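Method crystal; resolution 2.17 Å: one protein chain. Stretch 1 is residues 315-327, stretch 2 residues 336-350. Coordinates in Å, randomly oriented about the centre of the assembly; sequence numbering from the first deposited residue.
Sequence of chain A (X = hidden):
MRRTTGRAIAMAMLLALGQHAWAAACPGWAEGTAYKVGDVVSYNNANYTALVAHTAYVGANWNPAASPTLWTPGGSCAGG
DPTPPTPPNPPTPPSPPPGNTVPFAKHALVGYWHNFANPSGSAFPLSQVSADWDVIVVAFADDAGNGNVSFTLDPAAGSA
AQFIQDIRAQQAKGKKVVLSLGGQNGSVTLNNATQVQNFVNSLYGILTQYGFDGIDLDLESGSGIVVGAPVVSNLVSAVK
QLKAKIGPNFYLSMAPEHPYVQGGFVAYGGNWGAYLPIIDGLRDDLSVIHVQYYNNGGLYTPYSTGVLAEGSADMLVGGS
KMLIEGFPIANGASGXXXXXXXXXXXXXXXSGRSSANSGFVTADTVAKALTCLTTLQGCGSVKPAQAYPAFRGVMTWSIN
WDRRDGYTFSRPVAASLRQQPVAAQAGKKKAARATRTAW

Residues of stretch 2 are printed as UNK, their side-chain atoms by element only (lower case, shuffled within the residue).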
# COMPACT_ATOMS: atom_id res chain seq x y z
N MET A 315 9.63 -12.10 9.41
CA MET A 315 8.27 -12.26 8.91
C MET A 315 8.13 -11.65 7.52
O MET A 315 7.48 -12.21 6.64
CB MET A 315 7.25 -11.64 9.87
CG MET A 315 5.80 -11.68 9.40
SD MET A 315 4.59 -11.24 10.64
CE MET A 315 3.09 -11.24 9.69
N LEU A 316 8.75 -10.49 7.34
CA LEU A 316 8.73 -9.83 6.04
C LEU A 316 9.46 -10.68 5.00
O LEU A 316 8.99 -10.87 3.88
CB LEU A 316 9.35 -8.44 6.12
CG LEU A 316 8.71 -7.48 7.12
CD1 LEU A 316 9.42 -6.13 7.06
CD2 LEU A 316 7.22 -7.32 6.85
N VAL A 317 10.63 -11.20 5.39
CA VAL A 317 11.41 -12.04 4.49
C VAL A 317 10.67 -13.35 4.23
O VAL A 317 10.58 -13.80 3.08
CB VAL A 317 12.81 -12.34 5.07
CG1 VAL A 317 13.57 -13.31 4.18
CG2 VAL A 317 13.59 -11.04 5.24
N GLY A 318 10.13 -13.94 5.29
CA GLY A 318 9.42 -15.20 5.20
C GLY A 318 8.17 -15.12 4.34
O GLY A 318 7.93 -15.98 3.49
N GLY A 319 7.36 -14.09 4.57
CA GLY A 319 6.15 -13.88 3.79
C GLY A 319 6.49 -13.72 2.31
O GLY A 319 5.80 -14.26 1.44
N SER A 320 7.57 -12.99 2.04
CA SER A 320 7.99 -12.76 0.67
C SER A 320 8.54 -14.03 0.03
O SER A 320 8.30 -14.29 -1.15
CB SER A 320 9.04 -11.64 0.63
OG SER A 320 8.50 -10.44 1.17
N LYS A 321 9.27 -14.84 0.80
CA LYS A 321 9.78 -16.11 0.30
C LYS A 321 8.65 -17.03 -0.13
O LYS A 321 8.72 -17.65 -1.19
CB LYS A 321 10.64 -16.82 1.35
CG LYS A 321 12.07 -16.33 1.42
CD LYS A 321 12.85 -17.08 2.47
CE LYS A 321 12.92 -18.57 2.16
NZ LYS A 321 13.71 -19.31 3.17
N MET A 322 7.61 -17.12 0.69
CA MET A 322 6.47 -17.99 0.38
C MET A 322 5.84 -17.62 -0.97
O MET A 322 5.47 -18.51 -1.74
CB MET A 322 5.43 -17.92 1.49
CG MET A 322 5.89 -18.55 2.79
SD MET A 322 4.63 -18.53 4.08
CE MET A 322 3.37 -19.58 3.33
N LEU A 323 5.75 -16.33 -1.25
CA LEU A 323 5.15 -15.87 -2.50
C LEU A 323 6.06 -16.13 -3.70
O LEU A 323 5.58 -16.33 -4.82
CB LEU A 323 4.81 -14.38 -2.41
CG LEU A 323 3.55 -14.06 -1.61
CD1 LEU A 323 3.44 -12.57 -1.34
CD2 LEU A 323 2.32 -14.56 -2.35
N ILE A 324 7.36 -16.15 -3.47
CA ILE A 324 8.32 -16.35 -4.56
C ILE A 324 8.63 -17.83 -4.79
O ILE A 324 8.65 -18.28 -5.94
CB ILE A 324 9.63 -15.58 -4.30
CG1 ILE A 324 9.34 -14.08 -4.19
CG2 ILE A 324 10.64 -15.85 -5.41
CD1 ILE A 324 10.53 -13.24 -3.80
N GLU A 325 8.86 -18.59 -3.72
CA GLU A 325 9.19 -20.01 -3.87
C GLU A 325 7.95 -20.86 -4.10
O GLU A 325 8.01 -21.90 -4.76
CB GLU A 325 9.92 -20.55 -2.63
CG GLU A 325 10.86 -19.59 -1.93
CD GLU A 325 12.21 -19.50 -2.58
OE1 GLU A 325 12.36 -19.95 -3.74
OE2 GLU A 325 13.13 -18.97 -1.92
N GLY A 326 6.83 -20.42 -3.55
CA GLY A 326 5.63 -21.22 -3.56
C GLY A 326 5.53 -22.03 -2.28
O GLY A 326 6.49 -22.12 -1.52
N PHE A 327 4.36 -22.62 -2.05
CA PHE A 327 4.13 -23.38 -0.83
C PHE A 327 2.90 -24.27 -0.97
O PHE A 327 2.00 -23.98 -1.76
CB PHE A 327 3.97 -22.43 0.37
CG PHE A 327 2.87 -21.42 0.21
CD1 PHE A 327 3.12 -20.19 -0.38
CD2 PHE A 327 1.59 -21.69 0.67
CE1 PHE A 327 2.10 -19.25 -0.52
CE2 PHE A 327 0.57 -20.76 0.54
CZ PHE A 327 0.83 -19.54 -0.06
N UNK A 336 -1.17 -26.71 -4.41
CA UNK A 336 0.01 -25.88 -4.20
C UNK A 336 -0.12 -24.51 -4.85
O UNK A 336 -0.75 -24.37 -5.90
o UNK A 336 1.90 -27.34 -3.72
c UNK A 336 1.26 -26.58 -4.73
N UNK A 337 0.47 -23.51 -4.21
CA UNK A 337 0.59 -22.19 -4.81
C UNK A 337 1.91 -22.09 -5.55
O UNK A 337 2.97 -22.26 -4.95
c UNK A 337 1.98 -19.10 -4.07
c UNK A 337 0.76 -19.72 -4.30
c UNK A 337 2.24 -17.84 -4.58
c UNK A 337 1.27 -17.18 -5.32
c UNK A 337 0.49 -21.09 -3.76
c UNK A 337 0.05 -17.79 -5.56
c UNK A 337 -0.20 -19.06 -5.05
N UNK A 338 1.85 -21.81 -6.85
CA UNK A 338 3.06 -21.66 -7.65
C UNK A 338 3.66 -20.27 -7.44
O UNK A 338 2.96 -19.26 -7.50
n UNK A 338 3.56 -26.64 -8.20
c UNK A 338 2.76 -21.88 -9.13
c UNK A 338 2.56 -25.62 -8.60
c UNK A 338 3.23 -24.33 -9.04
c UNK A 338 2.22 -23.27 -9.43
N UNK A 339 4.97 -20.23 -7.20
CA UNK A 339 5.66 -19.00 -6.88
C UNK A 339 5.59 -17.94 -7.96
O UNK A 339 5.40 -18.24 -9.14
N UNK A 340 5.73 -16.68 -7.55
CA UNK A 340 5.76 -15.55 -8.46
C UNK A 340 7.19 -15.10 -8.72
O UNK A 340 8.10 -15.49 -8.00
c UNK A 340 4.94 -14.39 -7.90
c UNK A 340 3.45 -14.63 -7.65
c UNK A 340 2.89 -13.57 -6.71
c UNK A 340 2.70 -14.62 -8.97
N UNK A 341 7.38 -14.26 -9.73
CA UNK A 341 8.67 -13.63 -9.95
C UNK A 341 8.95 -12.64 -8.82
O UNK A 341 8.03 -12.02 -8.29
n UNK A 341 8.16 -11.68 -13.71
n UNK A 341 6.20 -12.36 -14.69
c UNK A 341 8.71 -12.90 -11.29
n UNK A 341 6.45 -10.18 -14.04
c UNK A 341 8.49 -13.79 -12.50
c UNK A 341 6.94 -11.40 -14.14
c UNK A 341 8.77 -13.00 -13.77
N UNK A 342 10.23 -12.49 -8.44
CA UNK A 342 10.61 -11.51 -7.42
C UNK A 342 10.14 -10.09 -7.76
O UNK A 342 9.80 -9.34 -6.85
c UNK A 342 12.43 -13.00 -7.83
c UNK A 342 12.14 -11.59 -7.41
c UNK A 342 11.37 -13.34 -8.84
N UNK A 343 10.11 -9.73 -9.04
CA UNK A 343 9.68 -8.39 -9.43
C UNK A 343 8.18 -8.18 -9.22
O UNK A 343 7.69 -7.06 -9.38
c UNK A 343 10.06 -8.10 -10.89
o UNK A 343 10.00 -9.94 -12.41
c UNK A 343 9.35 -9.01 -11.88
o UNK A 343 8.14 -8.80 -12.15
N UNK A 344 7.47 -9.25 -8.87
CA UNK A 344 6.03 -9.18 -8.63
C UNK A 344 5.70 -9.14 -7.15
O UNK A 344 4.52 -9.13 -6.77
c UNK A 344 5.32 -10.37 -9.26
c UNK A 344 4.60 -11.64 -11.29
c UNK A 344 5.29 -10.39 -10.77
n UNK A 344 3.41 -11.46 -11.87
o UNK A 344 5.12 -12.74 -11.17
N UNK A 345 6.72 -9.13 -6.30
CA UNK A 345 6.50 -9.26 -4.87
C UNK A 345 7.13 -8.12 -4.07
O UNK A 345 8.29 -7.76 -4.28
c UNK A 345 7.05 -10.61 -4.35
c UNK A 345 6.44 -11.77 -5.13
c UNK A 345 6.76 -10.77 -2.86
N UNK A 346 6.34 -7.56 -3.17
CA UNK A 346 6.80 -6.55 -2.23
C UNK A 346 6.16 -6.84 -0.88
O UNK A 346 5.27 -7.70 -0.80
c UNK A 346 6.45 -5.15 -2.72
N UNK A 347 6.59 -6.17 0.18
CA UNK A 347 5.91 -6.36 1.46
C UNK A 347 5.31 -5.06 1.99
O UNK A 347 5.89 -3.98 1.86
c UNK A 347 8.15 -6.27 2.72
c UNK A 347 6.85 -6.99 2.50
c UNK A 347 10.54 -6.11 2.40
c UNK A 347 8.21 -5.14 3.53
c UNK A 347 10.58 -4.98 3.19
c UNK A 347 9.41 -4.49 3.76
c UNK A 347 9.33 -6.75 2.17
N UNK A 348 4.12 -5.18 2.58
CA UNK A 348 3.39 -4.04 3.11
C UNK A 348 3.48 -3.92 4.62
O UNK A 348 3.25 -4.88 5.36
N UNK A 349 3.79 -2.71 5.09
CA UNK A 349 3.99 -2.44 6.51
C UNK A 349 3.29 -1.12 6.89
O UNK A 349 2.95 -0.34 6.01
c UNK A 349 6.17 -3.71 6.67
c UNK A 349 6.16 -1.29 5.99
c UNK A 349 5.49 -2.35 6.86
N UNK A 350 3.06 -0.89 8.19
CA UNK A 350 2.56 0.43 8.61
C UNK A 350 3.65 1.49 8.51
O UNK A 350 4.81 1.15 8.74
c UNK A 350 2.02 -1.29 10.21
c UNK A 350 2.14 0.20 10.07
c UNK A 350 3.05 -1.86 9.29
O HOH W 1 5.81 -10.07 0.71
O HOH W 2 6.72 -22.63 -7.19

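Position 336 has one carbon and one oxygen. Its CA lies 3.7 Å from Phe327 O. It is Ser336.

Position 337 carries one carbon and a ring of six carbons, with no oxygen. The CB sits over a face of the Phe327 ring, 4.1 Å from its centroid. The ring reaches the carbonyl oxygens of Met322 and Leu323 at its edge. This is Phe337. Its N donates to Phe327 O (2.9 Å), and Phe327 N donates to its O (3.2 Å).

Position 338 has four carbons in a row ending in nitrogen. The chain stays clear of stretch 1. It is Lys338.

Position 339 has no side-chain atoms: Gly339. Its CA packs 3.2 Å from Ile324 O and 3.4 Å from Leu323 O. A CB would clash with Ile324 O.

Position 340 has four carbons, forked at the second, so it is Leu340. Leu340 N donates to Leu323 O at 2.8 Å.

Position 341 has three carbons, a nitrogen, then a carbon with two more nitrogens. It makes no contact with stretch 1. It is Arg341.

Position 342 has three carbons closing a ring onto the backbone N: Pro342. Its CG lies 4.1 Å from Ile324 CG2.

Position 343 has two carbons, the second carrying two oxygens, and points away from stretch 1. It is Asp343, and its OD2 forms a salt bridge with Arg341 NE at 2.8 Å.

Position 344 has three carbons, the third carrying one oxygen and one nitrogen. This is Gln344. Its OE1 accepts from Arg341 N at 3.1 Å.

Position 345 has one carbon carrying two others, pointing toward the helix: Val345. CG2 meets Ile324 CG1 at 3.8 Å, and CG1 meets Leu323 CD1 at 4.1 Å.

Position 346 has one carbon, pointing away. It is Ala346. One water donates to both its O and Ser320 OG.

Position 347 has one carbon and a six-carbon ring, so it is Phe347. CE1 lies 3.7 Å from Leu316 CD1. Ser320 OG sits at the ring edge.

Position 348 has no side-chain atoms: Gly348.

Position 349 has one carbon carrying two others: Val349. CG1 is 3.8 Å from Leu316 CD2.

Position 350 has three carbons in a ring onto N, out of reach of stretch 1. It is Pro350.

The contact has two parts. Val345, Phe347 and Val349 pack on Leu316, Ser320, Leu323 and Ile324. Beyond the helix, Phe327 and Phe337 pair as antiparallel strands. Between these parts, Gly339 lets the chain pass close to the helix end, where Leu340 binds Leu323 O.

Stretch 2 336-350: SFKGLRPDQVAFGVP
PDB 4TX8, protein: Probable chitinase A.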